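Local coordinates for protein transglutaminase-like enzymes, putative cysteine protease (Cytophaga hutchinsonii, PDB 3ISR) that probably cleaves or exchanges amide bonds, as a putative cysteine protease of the transglutaminase-like superfamily, at residues I55-F60 and V70-T75; S64-F69 and I243-D248; R200-Y205 and H215-A220. One frame throughout, in Å; residues are numbered along the deposited sequence.

How the contacts relate
Followed from the N terminus, the chain first enters contact 1, where 55-60 and 70-75 close a short beta hairpin at the edge of a four-stranded sheet. Segment 64-69 covers the connection between the two strands and the start of the second; it meets 243-248 far along the chain, so contacts 1 and 2 cross. They also touch, through the Phe-60 to Phe-69 backbone and the salt bridge of Glu-59 with Arg-68. Contact 3, a second hairpin formed by 200-205 and 215-220, falls wholly between the two segments of contact 2. Strand 240-246 pairs with strand 199-206, and contact 2 thereby ties hairpin 58-74 to the sheet of the transglutaminase-like part.

Contact 1: I55-F60 and V70-T75; sequences IEIEEF and VRLKAT
Glu-58 and Arg-71 form the hydrogen-bonded pair of an antiparallel beta hairpin, in which strand 58-60 borders a four-stranded sheet and strand 69-74 lies inside it. The Glu-58 N to Arg-71 O bond measures 3.0 Å and its mate, Arg-71 N to Glu-58 O, 2.8 Å. The hairpin illustrates how unlike its two sides can be. On the side of Ile-57, Val-70 and Leu-72, Ile-57 sends CG1 anti to its backbone N (chi1 -174°), and the CD1 beyond it sits between two neighbours, 3.8 Å from Val-70 CB and 3.8 Å from Leu-72 CD2. Ile-55 adds its CG2 branch against Leu-72 CB, the two side chains crossing at about a right angle. This tight layer continues onto Phe-30 and Phe-32 of the adjoining strand and onto Phe-80.

Toward the open end of the hairpin the pairing slackens. A water takes the place of a direct backbone bond, donating to Glu-56 O at 2.6 Å and accepting from Lys-73 N at 2.9 Å, while the charged ends of these two exposed residues do not meet. Nearer the turn, Val-106 and Val-107 of the second subunit pack on Arg-71 and Glu-58. These two form a salt bridge, Arg-71 NE 3.1 Å from Glu-58 OE1 and 52° above the carboxylate plane; the NH1 bond to the same oxygen is weak. Arg-71 NH2 hydrogen-bonds to Leu-109 O of the second subunit. Phe-60 supplies a cation-pi partner: Arg-71 CZ stands over its ring, 4.4 Å from the centroid and 27° off the normal.

Contact 2: S64-F69 and I243-D248; sequences SGTSRF and IATGRD
Thr-66 bonds both the N and the O of Thr-245, although it lies in the irregular loop of a hairpin and not in a strand. The strand so met, 240-246, is outermost in its four-stranded sheet and carries a classic beta bulge, Ile-243 and Ala-244 both facing Thr-203. The carbonyl O of Thr-66 accepts from Thr-245 N at 3.2 Å, as a neighbouring strand would, but its hydroxyl replaces the expected amide: OG1 donates to Thr-245 O at 2.8 Å. With OG1 between the backbone N and the carbonyl carbon (chi1 60°), the hydroxyl reaches this oxygen from 39° above the carbonyl plane. The buried contact thus fastens the turn of hairpin 58-74 to the edge of the transglutaminase-like sheet.

An alanine at Thr-66 would probably leave Thr-245 O to rely on water alone among its partners here, and would open a small gap beside Thr-245 OG1, where the methyl CG2 had packed. Next to this pair, Ser-67 CB presses on Ala-244 CB at 3.5 Å, while leaning over the rim of one face of the Phe-69 ring. A water completes the seam, accepting from Ser-67 OG at 3.1 Å and donating to Thr-245 O at 2.8 Å.

Contact 3: R200-Y205 and H215-A220; sequences RYFTGY and HACFEA
The guanidinium of Arg-200 turns its edge to the carboxylate of Glu-219, the two planes 33° apart, while Trp-226 gives the same group a cation-pi partner. The pair lies on one face of an antiparallel beta hairpin whose strands, 199-206 and 215-222, are the central two of a four-stranded sheet. Two nitrogens of Arg-200 meet one oxygen in a salt bridge: NE lies 2.7 Å and NH2 2.9 Å from Glu-219 OE1, which stays in the guanidinium plane. On the same face the ring of Phe-202, its CG anti to the backbone N (chi1 176°), meets two neighbours obliquely, Glu-219 OE2 at 3.6 Å from CD1 and Cys-217 SG at 3.7 Å from CD2, the latter a sulfur-aromatic contact.

On the other face the Tyr-201 OH touches Ala-216 CB at 3.4 Å, and Tyr-201 packs against helix 181-194, where its ring meets that of His-186. At the far end of the hairpin His-215 NE2 bonds to Asp-230 OD2, a His-Asp pair consistent with the catalytic triad of transglutaminase-like enzymes.

Reciprocal backbone bonds join Arg-200 with Glu-219, Phe-202 with Cys-217 and Gly-204 with His-215. One of the six is unusual: Phe-202 N approaches Cys-217 O at 2.9 Å from 41° above the carbonyl plane.

Contact 1: I55-F60 and V70-T75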
loop_
_atom_site.group_PDB
_atom_site.type_symbol
_atom_site.label_atom_id
_atom_site.label_comp_id
_atom_site.label_asym_id
_atom_site.label_seq_id
_atom_site.Cartn_x
_atom_site.Cartn_y
_atom_site.Cartn_z
ATOM N N ILE B 55 -6.110 6.777 -40.554
ATOM C CA ILE B 55 -5.736 7.895 -39.684
ATOM C C ILE B 55 -4.228 8.067 -39.784
ATOM O O ILE B 55 -3.494 7.075 -39.791
ATOM C CB ILE B 55 -6.163 7.673 -38.206
ATOM C CG1 ILE B 55 -7.684 7.685 -38.070
ATOM C CG2 ILE B 55 -5.556 8.747 -37.289
ATOM C CD1 ILE B 55 -8.185 6.952 -36.844
ATOM N N GLU B 56 -3.789 9.320 -39.883
ATOM C CA GLU B 56 -2.375 9.687 -39.926
ATOM C C GLU B 56 -1.647 9.034 -38.748
ATOM O O GLU B 56 -2.113 9.096 -37.610
ATOM C CB GLU B 56 -2.250 11.222 -39.865
ATOM C CG GLU B 56 -0.820 11.789 -39.811
ATOM C CD GLU B 56 -0.788 13.324 -39.817
ATOM O OE1 GLU B 56 -1.416 13.939 -40.708
ATOM O OE2 GLU B 56 -0.129 13.919 -38.938
ATOM N N ILE B 57 -0.515 8.403 -39.027
ATOM C CA ILE B 57 0.205 7.641 -38.006
ATOM C C ILE B 57 1.717 7.863 -38.130
ATOM O O ILE B 57 2.234 7.966 -39.236
ATOM C CB ILE B 57 -0.220 6.138 -38.036
ATOM C CG1 ILE B 57 0.410 5.353 -36.884
ATOM C CG2 ILE B 57 0.077 5.495 -39.396
ATOM C CD1 ILE B 57 -0.443 4.193 -36.420
ATOM N N GLU B 58 2.413 7.982 -36.995
ATOM C CA GLU B 58 3.861 8.212 -36.985
ATOM C C GLU B 58 4.564 7.186 -36.099
ATOM O O GLU B 58 4.118 6.917 -34.979
ATOM C CB GLU B 58 4.181 9.632 -36.480
ATOM C CG GLU B 58 5.678 10.015 -36.569
ATOM C CD GLU B 58 6.120 11.083 -35.555
ATOM O OE1 GLU B 58 5.279 11.629 -34.806
ATOM O OE2 GLU B 58 7.327 11.378 -35.503
ATOM N N GLU B 59 5.654 6.615 -36.613
ATOM C CA GLU B 59 6.506 5.712 -35.835
ATOM C C GLU B 59 7.654 6.484 -35.197
ATOM O O GLU B 59 8.255 7.336 -35.837
ATOM C CB GLU B 59 7.082 4.582 -36.699
ATOM C CG GLU B 59 7.965 3.602 -35.871
ATOM C CD GLU B 59 8.660 2.522 -36.702
ATOM O OE1 GLU B 59 8.116 2.146 -37.766
ATOM O OE2 GLU B 59 9.736 2.033 -36.270
ATOM N N PHE B 60 7.950 6.189 -33.933
ATOM C CA PHE B 60 9.121 6.766 -33.251
ATOM C C PHE B 60 9.704 5.766 -32.252
ATOM O O PHE B 60 9.073 4.757 -31.929
ATOM C CB PHE B 60 8.759 8.083 -32.548
ATOM C CG PHE B 60 7.897 7.906 -31.305
ATOM C CD1 PHE B 60 6.507 7.796 -31.408
ATOM C CD2 PHE B 60 8.481 7.860 -30.038
ATOM C CE1 PHE B 60 5.712 7.641 -30.270
ATOM C CE2 PHE B 60 7.701 7.698 -28.894
ATOM C CZ PHE B 60 6.317 7.594 -29.005
ATOM N N VAL B 70 4.157 3.621 -32.349
ATOM C CA VAL B 70 3.419 4.364 -33.370
ATOM C C VAL B 70 2.336 5.170 -32.691
ATOM O O VAL B 70 1.682 4.684 -31.765
ATOM C CB VAL B 70 2.791 3.459 -34.489
ATOM C CG1 VAL B 70 3.881 2.811 -35.352
ATOM C CG2 VAL B 70 1.889 2.410 -33.890
ATOM N N ARG B 71 2.137 6.397 -33.143
ATOM C CA ARG B 71 1.136 7.234 -32.509
ATOM C C ARG B 71 0.198 7.898 -33.497
ATOM O O ARG B 71 0.586 8.227 -34.625
ATOM C CB ARG B 71 1.776 8.275 -31.588
ATOM C CG ARG B 71 2.814 9.125 -32.252
ATOM C CD ARG B 71 3.332 10.222 -31.304
ATOM N NE ARG B 71 4.532 10.817 -31.873
ATOM C CZ ARG B 71 5.344 11.646 -31.229
ATOM N NH1 ARG B 71 6.412 12.125 -31.847
ATOM N NH2 ARG B 71 5.084 12.001 -29.971
ATOM N N LEU B 72 -1.035 8.087 -33.042
ATOM C CA LEU B 72 -2.092 8.706 -33.824
ATOM C C LEU B 72 -3.057 9.370 -32.871
ATOM O O LEU B 72 -3.083 9.039 -31.678
ATOM C CB LEU B 72 -2.839 7.651 -34.658
ATOM C CG LEU B 72 -3.546 6.476 -33.974
ATOM C CD1 LEU B 72 -4.867 6.897 -33.337
ATOM C CD2 LEU B 72 -3.811 5.395 -35.035
ATOM N N LYS B 73 -3.845 10.308 -33.387
ATOM C CA LYS B 73 -4.910 10.904 -32.594
ATOM C C LYS B 73 -6.267 10.584 -33.224
ATOM O O LYS B 73 -6.373 10.445 -34.444
ATOM C CB LYS B 73 -4.694 12.415 -32.396
ATOM C CG LYS B 73 -4.613 13.249 -33.674
ATOM C CD LYS B 73 -4.277 14.716 -33.372
ATOM C CE LYS B 73 -4.893 15.628 -34.441
ATOM N NZ LYS B 73 -4.265 16.986 -34.516
ATOM N N ALA B 74 -7.280 10.444 -32.375
ATOM C CA ALA B 74 -8.613 10.064 -32.809
ATOM C C ALA B 74 -9.648 11.032 -32.234
ATOM O O ALA B 74 -9.546 11.444 -31.086
ATOM C CB ALA B 74 -8.920 8.640 -32.374
ATOM N N THR B 75 -10.641 11.391 -33.037
ATOM C CA THR B 75 -11.663 12.347 -32.595
ATOM C C THR B 75 -12.771 11.683 -31.752
ATOM O O THR B 75 -13.004 10.471 -31.844
ATOM C CB THR B 75 -12.215 13.200 -33.777
ATOM O OG1 THR B 75 -13.608 13.474 -33.576
ATOM C CG2 THR B 75 -12.054 12.479 -35.090
HETATM O O HOH W 1 -3.102 10.990 -36.124
#

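Contact 2: S64-F69 and I243-D248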
loop_
_atom_site.group_PDB
_atom_site.type_symbol
_atom_site.label_atom_id
_atom_site.label_comp_id
_atom_site.label_asym_id
_atom_site.label_seq_id
_atom_site.Cartn_x
_atom_site.Cartn_y
_atom_site.Cartn_z
ATOM N N SER B 64 16.917 4.939 -26.446
ATOM C CA SER B 64 17.376 3.562 -26.173
ATOM C C SER B 64 17.158 2.615 -27.357
ATOM O O SER B 64 17.940 1.682 -27.573
ATOM C CB SER B 64 16.685 3.003 -24.915
ATOM O OG SER B 64 15.271 2.839 -25.114
ATOM N N GLY B 65 16.086 2.851 -28.108
ATOM C CA GLY B 65 15.809 2.112 -29.331
ATOM C C GLY B 65 15.345 0.673 -29.182
ATOM O O GLY B 65 15.473 -0.107 -30.134
ATOM N N THR B 66 14.788 0.302 -28.027
ATOM C CA THR B 66 14.392 -1.095 -27.832
ATOM C C THR B 66 12.872 -1.314 -27.978
ATOM O O THR B 66 12.308 -2.250 -27.406
ATOM C CB THR B 66 14.884 -1.654 -26.479
ATOM O OG1 THR B 66 14.317 -0.873 -25.416
ATOM C CG2 THR B 66 16.434 -1.624 -26.389
ATOM N N SER B 67 12.222 -0.422 -28.719
ATOM C CA SER B 67 10.800 -0.584 -29.075
ATOM C C SER B 67 10.484 0.358 -30.208
ATOM O O SER B 67 11.124 1.408 -30.342
ATOM C CB SER B 67 9.891 -0.249 -27.898
ATOM O OG SER B 67 10.298 0.960 -27.306
ATOM N N ARG B 68 9.491 -0.020 -31.006
ATOM C CA ARG B 68 9.016 0.789 -32.108
ATOM C C ARG B 68 7.625 1.220 -31.740
ATOM O O ARG B 68 6.704 0.399 -31.711
ATOM C CB ARG B 68 8.957 -0.036 -33.399
ATOM C CG ARG B 68 10.322 -0.516 -33.856
ATOM C CD ARG B 68 10.207 -1.512 -35.001
ATOM N NE ARG B 68 9.639 -0.894 -36.195
ATOM C CZ ARG B 68 9.132 -1.561 -37.236
ATOM N NH1 ARG B 68 9.109 -2.889 -37.258
ATOM N NH2 ARG B 68 8.652 -0.886 -38.278
ATOM N N PHE B 69 7.469 2.505 -31.454
ATOM C CA PHE B 69 6.164 3.041 -31.093
ATOM C C PHE B 69 5.489 3.657 -32.309
ATOM O O PHE B 69 6.167 4.147 -33.201
ATOM C CB PHE B 69 6.329 4.099 -30.003
ATOM C CG PHE B 69 6.850 3.552 -28.696
ATOM C CD1 PHE B 69 6.048 2.726 -27.903
ATOM C CD2 PHE B 69 8.128 3.881 -28.251
ATOM C CE1 PHE B 69 6.508 2.215 -26.675
ATOM C CE2 PHE B 69 8.616 3.396 -27.022
ATOM C CZ PHE B 69 7.797 2.550 -26.220
ATOM N N ILE B 243 8.882 -7.818 -29.411
ATOM C CA ILE B 243 8.327 -6.508 -29.680
ATOM C C ILE B 243 9.158 -5.459 -28.976
ATOM O O ILE B 243 9.683 -4.549 -29.626
ATOM C CB ILE B 243 6.859 -6.423 -29.226
ATOM C CG1 ILE B 243 6.005 -7.278 -30.151
ATOM C CG2 ILE B 243 6.359 -4.960 -29.213
ATOM C CD1 ILE B 243 4.656 -7.649 -29.529
ATOM N N ALA B 244 9.266 -5.559 -27.647
ATOM C CA ALA B 244 10.081 -4.606 -26.908
ATOM C C ALA B 244 10.777 -5.204 -25.704
ATOM O O ALA B 244 10.402 -6.275 -25.211
ATOM C CB ALA B 244 9.224 -3.408 -26.458
ATOM N N THR B 245 11.793 -4.483 -25.243
ATOM C CA THR B 245 12.315 -4.637 -23.888
ATOM C C THR B 245 12.353 -3.263 -23.204
ATOM O O THR B 245 12.426 -2.218 -23.863
ATOM C CB THR B 245 13.723 -5.313 -23.881
ATOM O OG1 THR B 245 14.660 -4.519 -24.626
ATOM C CG2 THR B 245 13.648 -6.696 -24.526
ATOM N N GLY B 246 12.326 -3.250 -21.880
ATOM C CA GLY B 246 12.524 -2.008 -21.143
ATOM C C GLY B 246 12.560 -2.353 -19.663
ATOM O O GLY B 246 12.614 -3.518 -19.294
ATOM N N ARG B 247 12.515 -1.335 -18.821
ATOM C CA ARG B 247 12.617 -1.554 -17.388
ATOM C C ARG B 247 11.404 -2.317 -16.856
ATOM O O ARG B 247 11.544 -3.192 -16.004
ATOM C CB ARG B 247 12.803 -0.209 -16.674
ATOM C CG ARG B 247 14.091 0.472 -17.046
ATOM C CD ARG B 247 14.217 1.887 -16.450
ATOM N NE ARG B 247 14.305 1.832 -14.985
ATOM C CZ ARG B 247 14.446 2.890 -14.186
ATOM N NH1 ARG B 247 14.493 2.709 -12.875
ATOM N NH2 ARG B 247 14.540 4.119 -14.698
ATOM N N ASP B 248 10.223 -1.990 -17.371
ATOM C CA ASP B 248 8.982 -2.670 -17.004
ATOM C C ASP B 248 7.931 -2.206 -17.979
ATOM O O ASP B 248 8.283 -1.548 -18.969
ATOM C CB ASP B 248 8.567 -2.420 -15.534
ATOM C CG ASP B 248 8.335 -0.956 -15.189
ATOM O OD1 ASP B 248 8.066 -0.118 -16.063
ATOM O OD2 ASP B 248 8.411 -0.632 -13.968
HETATM O O HOH W 2 11.125 0.222 -24.393
HETATM O O HOH W 3 8.729 -2.751 -31.145
#

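Contact 3: R200-Y205 and H215-A220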
loop_
_atom_site.group_PDB
_atom_site.type_symbol
_atom_site.label_atom_id
_atom_site.label_comp_id
_atom_site.label_asym_id
_atom_site.label_seq_id
_atom_site.Cartn_x
_atom_site.Cartn_y
_atom_site.Cartn_z
ATOM N N ARG B 200 15.253 -7.201 -17.126
ATOM C CA ARG B 200 14.437 -6.286 -17.890
ATOM C C ARG B 200 13.163 -6.986 -18.390
ATOM O O ARG B 200 13.087 -8.213 -18.441
ATOM C CB ARG B 200 15.232 -5.692 -19.064
ATOM C CG ARG B 200 15.629 -6.752 -20.141
ATOM C CD ARG B 200 16.527 -6.151 -21.223
ATOM N NE ARG B 200 16.653 -7.079 -22.347
ATOM C CZ ARG B 200 17.486 -6.923 -23.369
ATOM N NH1 ARG B 200 18.295 -5.866 -23.439
ATOM N NH2 ARG B 200 17.505 -7.830 -24.340
ATOM N N TYR B 201 12.196 -6.174 -18.766
ATOM C CA TYR B 201 10.901 -6.632 -19.230
ATOM C C TYR B 201 10.955 -6.928 -20.736
ATOM O O TYR B 201 11.567 -6.177 -21.497
ATOM C CB TYR B 201 9.938 -5.491 -18.939
ATOM C CG TYR B 201 8.469 -5.742 -19.149
ATOM C CD1 TYR B 201 7.740 -6.490 -18.231
ATOM C CD2 TYR B 201 7.794 -5.140 -20.215
ATOM C CE1 TYR B 201 6.366 -6.672 -18.384
ATOM C CE2 TYR B 201 6.418 -5.326 -20.389
ATOM C CZ TYR B 201 5.723 -6.101 -19.458
ATOM O OH TYR B 201 4.372 -6.298 -19.577
ATOM N N PHE B 202 10.303 -8.016 -21.149
ATOM C CA PHE B 202 10.295 -8.462 -22.552
ATOM C C PHE B 202 8.834 -8.654 -22.979
ATOM O O PHE B 202 8.076 -9.333 -22.297
ATOM C CB PHE B 202 11.082 -9.786 -22.646
ATOM C CG PHE B 202 11.079 -10.442 -24.037
ATOM C CD1 PHE B 202 12.230 -10.463 -24.808
ATOM C CD2 PHE B 202 9.939 -11.058 -24.533
ATOM C CE1 PHE B 202 12.244 -11.083 -26.084
ATOM C CE2 PHE B 202 9.938 -11.683 -25.804
ATOM C CZ PHE B 202 11.106 -11.688 -26.568
ATOM N N THR B 203 8.440 -8.044 -24.091
ATOM C CA THR B 203 7.115 -8.317 -24.677
ATOM C C THR B 203 7.281 -8.924 -26.054
ATOM O O THR B 203 8.229 -8.598 -26.758
ATOM C CB THR B 203 6.240 -7.071 -24.779
ATOM O OG1 THR B 203 6.902 -6.066 -25.573
ATOM C CG2 THR B 203 5.989 -6.504 -23.381
ATOM N N GLY B 204 6.344 -9.777 -26.454
ATOM C CA GLY B 204 6.437 -10.362 -27.768
ATOM C C GLY B 204 5.190 -11.053 -28.249
ATOM O O GLY B 204 4.198 -11.196 -27.511
ATOM N N TYR B 205 5.241 -11.455 -29.514
ATOM C CA TYR B 205 4.306 -12.456 -30.053
ATOM C C TYR B 205 4.803 -13.841 -29.630
ATOM O O TYR B 205 6.004 -14.054 -29.532
ATOM C CB TYR B 205 4.270 -12.339 -31.571
ATOM C CG TYR B 205 3.672 -11.039 -32.051
ATOM C CD1 TYR B 205 2.314 -10.941 -32.325
ATOM C CD2 TYR B 205 4.456 -9.913 -32.220
ATOM C CE1 TYR B 205 1.749 -9.739 -32.753
ATOM C CE2 TYR B 205 3.903 -8.698 -32.663
ATOM C CZ TYR B 205 2.546 -8.624 -32.920
ATOM O OH TYR B 205 1.989 -7.438 -33.355
ATOM N N HIS B 215 2.413 -11.387 -25.274
ATOM C CA HIS B 215 2.975 -12.102 -24.159
ATOM C C HIS B 215 4.026 -11.237 -23.506
ATOM O O HIS B 215 4.640 -10.411 -24.173
ATOM C CB HIS B 215 3.585 -13.427 -24.616
ATOM C CG HIS B 215 3.858 -14.371 -23.491
ATOM N ND1 HIS B 215 2.875 -14.784 -22.621
ATOM C CD2 HIS B 215 4.996 -14.975 -23.089
ATOM C CE1 HIS B 215 3.394 -15.611 -21.732
ATOM N NE2 HIS B 215 4.683 -15.742 -21.993
ATOM N N ALA B 216 4.209 -11.412 -22.208
ATOM C CA ALA B 216 5.257 -10.697 -21.475
ATOM C C ALA B 216 6.057 -11.660 -20.616
ATOM O O ALA B 216 5.482 -12.525 -19.967
ATOM C CB ALA B 216 4.629 -9.575 -20.595
ATOM N N CYS B 217 7.382 -11.509 -20.616
ATOM C CA CYS B 217 8.227 -12.229 -19.694
ATOM C C CYS B 217 9.440 -11.371 -19.352
ATOM O O CYS B 217 9.368 -10.137 -19.399
ATOM C CB CYS B 217 8.591 -13.611 -20.219
ATOM S SG CYS B 217 9.261 -13.596 -21.869
ATOM N N PHE B 218 10.537 -11.992 -18.952
ATOM C CA PHE B 218 11.678 -11.181 -18.550
ATOM C C PHE B 218 13.007 -11.800 -18.948
ATOM O O PHE B 218 13.068 -12.994 -19.287
ATOM C CB PHE B 218 11.616 -10.850 -17.044
ATOM C CG PHE B 218 11.969 -11.998 -16.124
ATOM C CD1 PHE B 218 13.249 -12.103 -15.578
ATOM C CD2 PHE B 218 11.010 -12.929 -15.745
ATOM C CE1 PHE B 218 13.567 -13.170 -14.710
ATOM C CE2 PHE B 218 11.312 -13.973 -14.904
ATOM C CZ PHE B 218 12.576 -14.091 -14.366
ATOM N N GLU B 219 14.060 -10.984 -18.921
ATOM C CA GLU B 219 15.401 -11.451 -19.223
ATOM C C GLU B 219 16.310 -10.985 -18.113
ATOM O O GLU B 219 16.113 -9.906 -17.575
ATOM C CB GLU B 219 15.883 -10.899 -20.567
ATOM C CG GLU B 219 15.055 -11.396 -21.781
ATOM C CD GLU B 219 15.444 -10.686 -23.072
ATOM O OE1 GLU B 219 15.522 -9.440 -23.062
ATOM O OE2 GLU B 219 15.670 -11.363 -24.104
ATOM N N ALA B 220 17.236 -11.844 -17.713
ATOM C CA ALA B 220 18.222 -11.493 -16.700
ATOM C C ALA B 220 19.585 -11.470 -17.356
ATOM O O ALA B 220 19.868 -12.294 -18.231
ATOM C CB ALA B 220 18.211 -12.508 -15.557
#